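Local structure of cystathionine beta-lyases/cystathionine gamma-synthases (Corynebacterium glutamicum, 5X5H) at residues 104-109 against 148-153; 178-183 against 198-203; 264-269 against 281-286; 303-308 against 362-367. The protein probably catalyses the pyridoxal phosphate-dependent conversion of O-succinyl-L-homoserine and L-cysteine into L,L-cystathionine and succinate, a step of methionine biosynthesis. All coordinates share one frame; numbering follows the deposited sequence.

Contact 1: 104-109 against 148-153. With PLP (pyridoxal-5'-phosphate), chain B.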
# COMPACT_ATOMS: atom_id res chain seq x y z
N ASN A 104 -1.25 6.08 -39.22
CA ASN A 104 -2.43 5.26 -39.59
C ASN A 104 -2.57 3.98 -38.83
O ASN A 104 -3.31 3.06 -39.29
CB ASN A 104 -2.56 4.96 -41.17
CG ASN A 104 -1.46 4.08 -41.72
OD1 ASN A 104 -0.62 3.54 -41.02
ND2 ASN A 104 -1.43 4.01 -43.04
N ASP A 105 -1.77 3.77 -37.79
CA ASP A 105 -1.93 2.61 -36.93
C ASP A 105 -1.49 3.09 -35.58
O ASP A 105 -0.31 3.53 -35.47
CB ASP A 105 -1.09 1.36 -37.39
CG ASP A 105 -1.59 0.03 -36.67
OD1 ASP A 105 -2.75 -0.43 -36.92
OD2 ASP A 105 -0.89 -0.55 -35.84
N ALA A 106 -2.37 3.07 -34.62
CA ALA A 106 -2.03 3.79 -33.35
C ALA A 106 -3.01 3.40 -32.33
O ALA A 106 -4.14 2.93 -32.65
CB ALA A 106 -2.05 5.32 -33.53
N TYR A 107 -2.64 3.61 -31.09
CA TYR A 107 -3.46 3.28 -30.04
C TYR A 107 -4.78 4.10 -30.25
O TYR A 107 -4.82 5.34 -30.48
CB TYR A 107 -2.75 3.57 -28.64
CG TYR A 107 -3.62 3.30 -27.56
CD1 TYR A 107 -4.26 2.03 -27.36
CD2 TYR A 107 -3.95 4.25 -26.59
CE1 TYR A 107 -5.18 1.74 -26.36
CE2 TYR A 107 -4.81 3.97 -25.61
CZ TYR A 107 -5.45 2.73 -25.39
OH TYR A 107 -6.41 2.49 -24.41
N GLY A 108 -5.83 3.32 -30.13
CA GLY A 108 -7.20 3.86 -30.35
C GLY A 108 -7.48 5.01 -29.38
O GLY A 108 -8.12 5.99 -29.76
N GLY A 109 -6.90 4.95 -28.16
CA GLY A 109 -7.11 6.04 -27.25
C GLY A 109 -6.46 7.39 -27.66
O GLY A 109 -7.03 8.43 -27.47
N TRP A 148 3.23 12.95 -34.39
CA TRP A 148 3.05 11.93 -33.37
C TRP A 148 3.36 10.56 -33.94
O TRP A 148 2.65 10.13 -34.89
CB TRP A 148 1.63 11.97 -32.84
CG TRP A 148 1.48 11.08 -31.63
CD1 TRP A 148 1.09 9.78 -31.59
CD2 TRP A 148 1.75 11.50 -30.30
NE1 TRP A 148 1.06 9.36 -30.26
CE2 TRP A 148 1.51 10.39 -29.48
CE3 TRP A 148 2.13 12.73 -29.72
CZ2 TRP A 148 1.61 10.48 -28.08
CZ3 TRP A 148 2.27 12.80 -28.29
CH2 TRP A 148 1.98 11.67 -27.52
N VAL A 149 4.40 9.93 -33.46
CA VAL A 149 4.84 8.65 -34.01
C VAL A 149 4.73 7.58 -32.92
O VAL A 149 5.28 7.82 -31.80
CB VAL A 149 6.27 8.76 -34.56
CG1 VAL A 149 6.90 7.39 -34.79
CG2 VAL A 149 6.22 9.59 -35.90
N GLU A 150 4.20 6.42 -33.18
CA GLU A 150 4.34 5.24 -32.35
C GLU A 150 5.17 4.28 -33.12
O GLU A 150 4.84 4.01 -34.29
CB GLU A 150 3.08 4.49 -32.12
CG GLU A 150 2.19 4.98 -31.19
CD GLU A 150 0.93 4.14 -31.07
OE1 GLU A 150 0.87 2.91 -31.30
OE2 GLU A 150 -0.03 4.73 -30.62
N THR A 151 6.21 3.65 -32.60
CA THR A 151 6.92 2.61 -33.31
C THR A 151 7.56 1.63 -32.34
O THR A 151 8.31 2.06 -31.46
CB THR A 151 7.93 3.22 -34.30
OG1 THR A 151 8.56 2.19 -35.06
CG2 THR A 151 9.04 4.05 -33.72
N PRO A 152 7.23 0.33 -32.42
CA PRO A 152 6.23 -0.27 -33.29
C PRO A 152 4.86 0.19 -32.94
O PRO A 152 4.56 0.47 -31.74
CB PRO A 152 6.38 -1.78 -33.01
CG PRO A 152 7.77 -1.95 -32.39
CD PRO A 152 7.94 -0.66 -31.57
N THR A 153 3.98 0.23 -33.92
CA THR A 153 2.60 0.65 -33.66
C THR A 153 1.72 -0.35 -32.98
O THR A 153 1.98 -1.60 -33.04
CB THR A 153 1.85 1.08 -34.97
OG1 THR A 153 1.70 -0.10 -35.81
CG2 THR A 153 2.57 2.10 -35.73
N1 PLP B . 0.14 4.33 -25.96
C2 PLP B . 0.21 3.04 -26.23
C2A PLP B . 1.13 2.63 -27.33
C3 PLP B . -0.38 2.15 -25.40
O3 PLP B . -0.32 0.79 -25.61
C4 PLP B . -1.17 2.56 -24.31
C4A PLP B . -1.82 1.56 -23.45
C5 PLP B . -1.38 3.95 -24.13
C6 PLP B . -0.68 4.78 -24.99
C5A PLP B . -2.30 4.54 -23.07
O4P PLP B . -1.73 4.40 -21.73
P PLP B . -2.68 4.23 -20.47
O1P PLP B . -3.53 3.00 -20.71
O2P PLP B . -1.63 4.12 -19.38
O3P PLP B . -3.51 5.51 -20.33
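Glu150, at the end of strand 144-150, reaches the backbone of Ala106 and Tyr107 in the loop between strand 99-103 and helix 108-118. The loop after each of these neighbouring parallel strands lies at their C-terminal ends, where fold type I enzymes hold PLP. The tight part is the buried carboxylate. With CG anti to the carbonyl carbon (chi1 -79°) and the chain extended beyond it, Glu150 sets OE2 2.9 Å from Tyr107 N. An N-H...O angle of 177° makes this bond almost straight, and the amide meets OE2 on its syn side. Ala106 CB packs 3.6 Å from the same Glu150 OE2. The other oxygen, OE1, accepts from the backbone N of Asn154, so both ends of the carboxylate are gripped by main-chain amides. Tyr107, the N-cap residue of helix 108-118, is thereby fixed at its root. Its ring lies over the cofactor, with PLP C4 3.9 Å above the centre of one Tyr107 face and Gly109 N near the rim of the opposite face. The ring hydroxyl is hydrogen-bonded to Arg54 of the second subunit. The solvent side is at Asp105, which is only partly buried. Asp105 OD2 also accepts from Ala156 N, and Thr153 OG1 from Gly158 N. Thr153 OG1 donates to Asp105 OD2 over 2.6 Å, approaching on the anti side, 16° out of the carboxylate plane.

Contact 2: 178-183 against 198-203. With PLP (pyridoxal-5'-phosphate), chain B.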
# COMPACT_ATOMS: atom_id res chain seq x y z
N VAL A 178 7.67 10.74 -29.92
CA VAL A 178 7.58 9.27 -30.09
C VAL A 178 6.92 8.68 -28.84
O VAL A 178 7.44 8.89 -27.72
CB VAL A 178 8.90 8.60 -30.43
CG1 VAL A 178 8.79 7.15 -30.47
CG2 VAL A 178 9.47 9.16 -31.76
N ASP A 179 5.87 7.93 -29.05
CA ASP A 179 5.27 7.06 -28.02
C ASP A 179 6.08 5.76 -28.06
O ASP A 179 5.98 4.98 -29.02
CB ASP A 179 3.81 6.90 -28.27
CG ASP A 179 3.11 5.93 -27.31
OD1 ASP A 179 3.81 5.14 -26.61
OD2 ASP A 179 1.83 5.93 -27.34
N ASN A 180 6.96 5.62 -27.05
CA ASN A 180 7.93 4.51 -26.94
C ASN A 180 7.45 3.40 -26.02
O ASN A 180 8.29 2.61 -25.54
CB ASN A 180 9.29 5.08 -26.50
CG ASN A 180 10.45 4.22 -26.76
OD1 ASN A 180 10.50 3.57 -27.80
ND2 ASN A 180 11.41 4.14 -25.83
N THR A 181 6.15 3.29 -25.80
CA THR A 181 5.57 2.32 -24.88
C THR A 181 6.00 0.91 -25.23
O THR A 181 6.42 0.15 -24.35
CB THR A 181 4.06 2.45 -24.82
OG1 THR A 181 3.68 3.76 -24.33
CG2 THR A 181 3.41 1.42 -24.00
N PHE A 182 5.74 0.46 -26.48
CA PHE A 182 5.98 -0.95 -26.87
C PHE A 182 7.43 -1.32 -26.85
O PHE A 182 7.76 -2.43 -26.32
CB PHE A 182 5.41 -1.17 -28.26
CG PHE A 182 4.02 -1.54 -28.30
CD1 PHE A 182 3.02 -1.02 -27.44
CD2 PHE A 182 3.55 -2.37 -29.35
CE1 PHE A 182 1.70 -1.45 -27.51
CE2 PHE A 182 2.25 -2.76 -29.44
CZ PHE A 182 1.31 -2.34 -28.54
N ALA A 183 8.32 -0.42 -27.27
CA ALA A 183 9.76 -0.82 -27.27
C ALA A 183 10.37 -0.76 -25.89
O ALA A 183 11.20 -1.61 -25.54
CB ALA A 183 10.55 0.13 -28.13
N VAL A 198 9.57 12.09 -25.58
CA VAL A 198 9.19 10.67 -25.59
C VAL A 198 8.10 10.48 -24.57
O VAL A 198 8.22 10.99 -23.44
CB VAL A 198 10.36 9.72 -25.34
CG1 VAL A 198 9.93 8.30 -25.15
CG2 VAL A 198 11.35 9.81 -26.50
N LEU A 199 7.07 9.73 -24.94
CA LEU A 199 5.96 9.37 -24.08
C LEU A 199 5.99 7.89 -23.78
O LEU A 199 6.15 7.08 -24.70
CB LEU A 199 4.68 9.76 -24.77
CG LEU A 199 3.23 9.56 -24.25
CD1 LEU A 199 2.82 8.13 -24.17
CD2 LEU A 199 2.91 10.20 -23.00
N HIS A 200 5.65 7.52 -22.55
CA HIS A 200 5.36 6.18 -22.15
C HIS A 200 4.05 6.03 -21.43
O HIS A 200 3.78 6.80 -20.51
CB HIS A 200 6.45 5.61 -21.15
CG HIS A 200 7.72 5.35 -21.81
ND1 HIS A 200 8.80 6.19 -21.88
CD2 HIS A 200 8.02 4.28 -22.56
CE1 HIS A 200 9.73 5.59 -22.64
NE2 HIS A 200 9.23 4.43 -23.05
N SER A 201 3.32 4.96 -21.69
CA SER A 201 2.35 4.37 -20.74
C SER A 201 3.18 3.43 -19.83
O SER A 201 3.57 2.39 -20.30
CB SER A 201 1.32 3.61 -21.45
OG SER A 201 0.57 2.85 -20.46
N THR A 202 3.48 3.82 -18.60
CA THR A 202 4.20 2.96 -17.68
C THR A 202 3.35 1.85 -17.18
O THR A 202 3.84 0.87 -16.57
CB THR A 202 4.81 3.77 -16.56
OG1 THR A 202 3.77 4.39 -15.76
CG2 THR A 202 5.70 4.88 -17.02
N THR A 203 2.01 1.90 -17.44
CA THR A 203 1.09 0.79 -17.23
C THR A 203 1.57 -0.52 -17.78
O THR A 203 1.17 -1.59 -17.29
CB THR A 203 -0.24 1.19 -17.90
OG1 THR A 203 -0.61 2.51 -17.46
CG2 THR A 203 -1.35 0.23 -17.50
N1 PLP B . 0.14 4.33 -25.96
C2 PLP B . 0.21 3.04 -26.23
C2A PLP B . 1.13 2.63 -27.33
C3 PLP B . -0.38 2.15 -25.40
O3 PLP B . -0.32 0.79 -25.61
C4 PLP B . -1.17 2.56 -24.31
C4A PLP B . -1.82 1.56 -23.45
C5 PLP B . -1.38 3.95 -24.13
C6 PLP B . -0.68 4.78 -24.99
C5A PLP B . -2.30 4.54 -23.07
O4P PLP B . -1.73 4.40 -21.73
P PLP B . -2.68 4.23 -20.47
O1P PLP B . -3.53 3.00 -20.71
O2P PLP B . -1.63 4.12 -19.38
O3P PLP B . -3.51 5.51 -20.33
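Asp179 crosses the tip of Leu199, its CG 3.8 Å from Leu199 CD1. With CG anti to the backbone N (chi1 176°), its OD2 comes within 2.7 Å of PLP N1; an aspartate facing the pyridine nitrogen is a hallmark of fold type I PLP enzymes. The other oxygen is fixed by the chain's own turn: Asp179 OD1 accepts from Thr181 N, an Asx turn, and from Thr181 OG1 at 2.7 Å. Thr181 OG1 in turn receives the amide of Ser201 across the contact, 2.9 Å from that N and with an angle of 178° at the hydrogen. Thr181, itself lining the pocket, thus ties the aspartate to the neighbouring strand. The end of that strand and the residues after it reach the phosphate, where Ser201 OG donates to PLP O2P at 2.8 Å and Thr203 OG1 donates to the same PLP O2P at 2.7 Å. The backbones are paired in parallel, Leu199 N bonding to Val178 O and Asn180 N to Leu199 O. Beyond the pair, Asn180 CB packs 3.5 Å from Val198 CG1, while its amide end is held by Glu71 and Gln188. The two segments belong to a beta-alpha-beta unit whose short helix 184-187 links strands 175-179 and 197-201. Strands 144-150 and 215-219 flank this pair in the sheet, and helix 82-93 packs on Leu199 through Ala85 and Thr86.

Contact 3: 264-269 against 281-286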
# COMPACT_ATOMS: atom_id res chain seq x y z
N ASN A 264 11.17 -15.10 -25.86
CA ASN A 264 9.95 -15.86 -26.00
C ASN A 264 9.23 -15.43 -27.28
O ASN A 264 8.74 -16.31 -28.01
CB ASN A 264 9.06 -15.62 -24.80
CG ASN A 264 9.50 -16.46 -23.59
OD1 ASN A 264 10.34 -17.34 -23.64
ND2 ASN A 264 8.78 -16.18 -22.42
N ALA A 265 9.09 -14.16 -27.51
CA ALA A 265 8.32 -13.70 -28.69
C ALA A 265 9.03 -14.18 -29.99
O ALA A 265 8.28 -14.52 -30.91
CB ALA A 265 8.14 -12.22 -28.68
N GLU A 266 10.35 -14.12 -30.06
CA GLU A 266 11.05 -14.60 -31.28
C GLU A 266 10.63 -16.05 -31.53
O GLU A 266 10.32 -16.39 -32.72
CB GLU A 266 12.54 -14.51 -31.09
CG GLU A 266 13.10 -13.13 -31.10
CD GLU A 266 14.55 -13.03 -30.57
OE1 GLU A 266 15.18 -14.11 -30.28
OE2 GLU A 266 15.11 -11.91 -30.53
N LYS A 267 10.52 -16.88 -30.55
CA LYS A 267 10.22 -18.29 -30.74
C LYS A 267 8.78 -18.48 -31.08
O LYS A 267 8.40 -19.30 -31.93
CB LYS A 267 10.63 -19.15 -29.55
CG LYS A 267 12.11 -19.15 -29.35
CD LYS A 267 12.52 -19.83 -28.08
CE LYS A 267 13.95 -19.59 -27.73
NZ LYS A 267 14.13 -20.09 -26.34
N ILE A 268 7.85 -17.80 -30.43
CA ILE A 268 6.43 -17.91 -30.77
C ILE A 268 6.17 -17.36 -32.19
O ILE A 268 5.36 -17.97 -32.96
CB ILE A 268 5.54 -17.19 -29.76
CG1 ILE A 268 5.73 -17.81 -28.36
CG2 ILE A 268 4.06 -17.13 -30.24
CD1 ILE A 268 5.14 -19.18 -28.28
N ALA A 269 6.78 -16.26 -32.59
CA ALA A 269 6.59 -15.71 -33.93
C ALA A 269 7.07 -16.78 -34.96
O ALA A 269 6.41 -16.95 -35.99
CB ALA A 269 7.35 -14.45 -34.10
N VAL A 281 2.08 -13.24 -39.85
CA VAL A 281 2.67 -12.92 -38.51
C VAL A 281 3.31 -11.57 -38.62
O VAL A 281 4.12 -11.30 -39.45
CB VAL A 281 3.67 -13.93 -38.07
CG1 VAL A 281 4.19 -13.58 -36.66
CG2 VAL A 281 3.09 -15.29 -38.06
N LEU A 282 2.86 -10.65 -37.72
CA LEU A 282 3.37 -9.36 -37.58
C LEU A 282 4.32 -9.35 -36.37
O LEU A 282 3.87 -9.46 -35.24
CB LEU A 282 2.22 -8.33 -37.37
CG LEU A 282 1.28 -8.24 -38.58
CD1 LEU A 282 0.00 -7.54 -38.22
CD2 LEU A 282 1.94 -7.63 -39.73
N TYR A 283 5.58 -9.26 -36.66
CA TYR A 283 6.63 -9.22 -35.61
C TYR A 283 7.81 -8.50 -36.21
O TYR A 283 8.34 -8.95 -37.26
CB TYR A 283 7.02 -10.62 -35.14
CG TYR A 283 8.04 -10.59 -33.96
CD1 TYR A 283 7.66 -10.03 -32.72
CD2 TYR A 283 9.36 -10.99 -34.09
CE1 TYR A 283 8.55 -9.91 -31.73
CE2 TYR A 283 10.24 -10.87 -33.03
CZ TYR A 283 9.82 -10.31 -31.87
OH TYR A 283 10.72 -10.11 -30.85
N PRO A 284 8.36 -7.42 -35.64
CA PRO A 284 9.40 -6.66 -36.26
C PRO A 284 10.68 -7.41 -36.60
O PRO A 284 11.47 -6.95 -37.49
CB PRO A 284 9.60 -5.42 -35.31
CG PRO A 284 8.34 -5.36 -34.60
CD PRO A 284 7.89 -6.74 -34.39
N GLY A 285 10.98 -8.49 -35.91
CA GLY A 285 12.18 -9.25 -36.17
C GLY A 285 12.10 -10.18 -37.35
O GLY A 285 13.18 -10.65 -37.73
N LEU A 286 10.97 -10.34 -37.97
CA LEU A 286 10.86 -11.19 -39.19
C LEU A 286 11.38 -10.39 -40.38
O LEU A 286 11.07 -9.21 -40.58
CB LEU A 286 9.48 -11.71 -39.37
CG LEU A 286 8.91 -12.44 -38.17
CD1 LEU A 286 7.51 -12.89 -38.43
CD2 LEU A 286 9.76 -13.61 -37.71
O HOH W 1 13.51 -9.72 -30.34
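Val281 begins the contact with the helical residue Ala269, its CG1 lying 4.2 Å from Ala269 CB. Leu282 points away from the helix, as the alternation of a strand requires, and Tyr283 turns back toward it. With CG anti to the backbone N (chi1 -176°), the Tyr283 ring extends along one side of the helix and touches residues one turn apart. Its root meets Ala269, CG lying 3.9 Å from Ala269 CB; farther out, CE1 lies 3.8 Å from Ala265 CB. Both methyls approach the ring obliquely. The Tyr283 hydroxyl passes the aliphatic part of Glu266, and the carboxylate and ring planes are 72° apart. One water joins the polar ends by donating to Glu266 OE2 at 2.7 Å and to Tyr283 OH at 2.9 Å. The same groups have direct partners too: Glu266 forms a salt bridge with Arg301, and Tyr283 OH is hydrogen-bonded to Gly303 O. Pro284 and Gly285 form the middle of a type I turn, closed by Leu286 N bonding to Tyr283 O. Leu286 then brings CD2 to 4.4 Å from Ala269 CB, ending the apolar patch. Helix 254-273 thus packs on the end of strand 278-282, outermost in the smaller sheet within this chain, and on the turn that follows. Ile306 of adjacent strand 305-310 meets Ile268, Ala269, Val281 and Tyr283, and helix 372-384 flanks the helix at Asn264 and Ile268.

Contact 4: 303-308 against 362-367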
# COMPACT_ATOMS: atom_id res chain seq x y z
N GLY A 303 11.11 -6.89 -29.48
CA GLY A 303 10.02 -6.70 -28.59
C GLY A 303 9.27 -7.97 -28.21
O GLY A 303 9.51 -9.11 -28.65
N GLY A 304 8.33 -7.80 -27.31
CA GLY A 304 7.50 -8.86 -26.83
C GLY A 304 6.11 -9.04 -27.42
O GLY A 304 5.37 -9.94 -27.01
N MET A 305 5.75 -8.16 -28.32
CA MET A 305 4.40 -8.14 -28.91
C MET A 305 4.43 -8.85 -30.24
O MET A 305 5.36 -8.74 -31.01
CB MET A 305 3.96 -6.72 -29.11
CG MET A 305 3.78 -5.91 -27.82
SD MET A 305 2.72 -6.55 -26.58
CE MET A 305 1.18 -6.54 -27.50
N ILE A 306 3.38 -9.60 -30.49
CA ILE A 306 3.18 -10.25 -31.86
C ILE A 306 1.71 -10.04 -32.18
O ILE A 306 0.82 -10.28 -31.36
CB ILE A 306 3.38 -11.73 -31.73
CG1 ILE A 306 4.78 -12.09 -31.21
CG2 ILE A 306 3.13 -12.42 -33.10
CD1 ILE A 306 5.00 -13.55 -30.94
N SER A 307 1.42 -9.69 -33.42
CA SER A 307 0.06 -9.78 -33.93
C SER A 307 -0.04 -10.80 -35.04
O SER A 307 0.97 -11.07 -35.68
CB SER A 307 -0.46 -8.42 -34.38
OG SER A 307 -0.75 -7.61 -33.20
N VAL A 308 -1.19 -11.36 -35.16
CA VAL A 308 -1.40 -12.55 -36.04
C VAL A 308 -2.71 -12.30 -36.77
O VAL A 308 -3.70 -12.03 -36.14
CB VAL A 308 -1.50 -13.77 -35.21
CG1 VAL A 308 -1.59 -15.03 -36.09
CG2 VAL A 308 -0.30 -13.91 -34.25
N LEU A 362 -7.51 -10.18 -36.91
CA LEU A 362 -6.22 -9.88 -36.22
C LEU A 362 -6.34 -10.11 -34.71
O LEU A 362 -7.31 -9.68 -34.10
CB LEU A 362 -5.70 -8.53 -36.54
CG LEU A 362 -4.28 -8.19 -36.02
CD1 LEU A 362 -3.59 -7.23 -36.85
CD2 LEU A 362 -4.42 -7.63 -34.57
N VAL A 363 -5.38 -10.87 -34.18
CA VAL A 363 -5.21 -11.05 -32.70
C VAL A 363 -3.88 -10.49 -32.32
O VAL A 363 -2.88 -10.66 -33.00
CB VAL A 363 -5.28 -12.52 -32.33
CG1 VAL A 363 -4.91 -12.77 -30.83
CG2 VAL A 363 -6.68 -13.06 -32.61
N ARG A 364 -3.88 -9.71 -31.18
CA ARG A 364 -2.66 -9.10 -30.66
C ARG A 364 -2.30 -9.88 -29.41
O ARG A 364 -3.14 -10.15 -28.53
CB ARG A 364 -2.87 -7.67 -30.30
CG ARG A 364 -1.64 -6.91 -29.82
CD ARG A 364 -1.93 -5.55 -29.22
NE ARG A 364 -2.41 -5.73 -27.87
CZ ARG A 364 -3.00 -4.78 -27.19
NH1 ARG A 364 -3.07 -3.57 -27.63
NH2 ARG A 364 -3.38 -4.99 -25.99
N ILE A 365 -1.02 -10.32 -29.39
CA ILE A 365 -0.53 -11.12 -28.28
C ILE A 365 0.60 -10.43 -27.60
O ILE A 365 1.56 -9.97 -28.22
CB ILE A 365 -0.02 -12.52 -28.71
CG1 ILE A 365 -1.10 -13.21 -29.62
CG2 ILE A 365 0.28 -13.37 -27.54
CD1 ILE A 365 -0.53 -14.50 -30.24
N SER A 366 0.46 -10.27 -26.25
CA SER A 366 1.56 -9.79 -25.37
C SER A 366 2.21 -11.04 -24.76
O SER A 366 1.64 -11.66 -23.87
CB SER A 366 0.98 -8.85 -24.33
OG SER A 366 2.08 -8.41 -23.46
N ILE A 367 3.40 -11.41 -25.25
CA ILE A 367 4.10 -12.58 -24.84
C ILE A 367 4.79 -12.22 -23.51
O ILE A 367 5.60 -11.29 -23.54
CB ILE A 367 5.09 -13.07 -25.88
CG1 ILE A 367 4.37 -13.48 -27.21
CG2 ILE A 367 5.95 -14.21 -25.37
CD1 ILE A 367 3.54 -14.65 -27.07
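Ile306 and Ile365 exchange two backbone hydrogen bonds at the middle of an antiparallel pair whose strand directions differ by 164°. Ile306 N gives to Ile365 O at 2.9 Å, and Ile365 N to Ile306 O at 2.7 Å. The next hydrogen-bonded pair, Val308 and Val363, is likewise satisfied both ways. At the other end the ladder closes with Ile367 N donating to Gly304 O over 3.0 Å. The CA-H groups of the intervening non-hydrogen-bonded residues add to carbonyls that already accept an N-H, as where Ser307 CA lies 3.2 Å from Val363 O. The side-chain polar groups find partners beyond the pair. Ser307 OG is hydrogen-bonded to Pro155 O, Ser366 OG to Gly334 N. Arg364 NH1 has both a salt bridge to Glu341 and a hydrogen bond to Asn154 OD1. On this face Met305, bent at chi2 (-55°) and chi3 (-62°), curls across the strand pair. Its SD lies 3.6 Å from Ser366 CA, and its CE touches the Arg364 stem, 3.7 Å from CG. Ile306, Val308, Val363 and Ile365 occupy the other face, where Ile306 and Val308 pack against helix 254-273. Ile306 CD1 also meets Ile367 CG1, at 3.8 Å. This strand pair, apolar toward helix 254-273 and mixed on the face from which Arg364 reaches Asn154 of the PLP site, belongs to the smaller sheet of a fold type I PLP enzyme.

The four contacts follow one another in pairs along two sheets. Contacts 1 and 2, with centres about 10 Å apart, share the large seven-stranded sheet: strands 144-150 and 175-179 are neighbours, joined by Val149 O and Asp179 N. Contacts 3 and 4 come later in the chain, their centres about 8 Å apart, on adjacent strands 278-282 and 305-310 of the smaller sheet, where Leu282 N meets Ser307 O. The halves meet sparingly. Phe182 CE2 packs 3.9 Å from Met305 CG, and Pro152 touches Pro284. PLP lies at the ends of the large sheet's strands, touched by contacts 1 and 2, with the Arg364 side chain about 6 Å away; Tyr52 and Arg54 of the second subunit also hydrogen-bond to it.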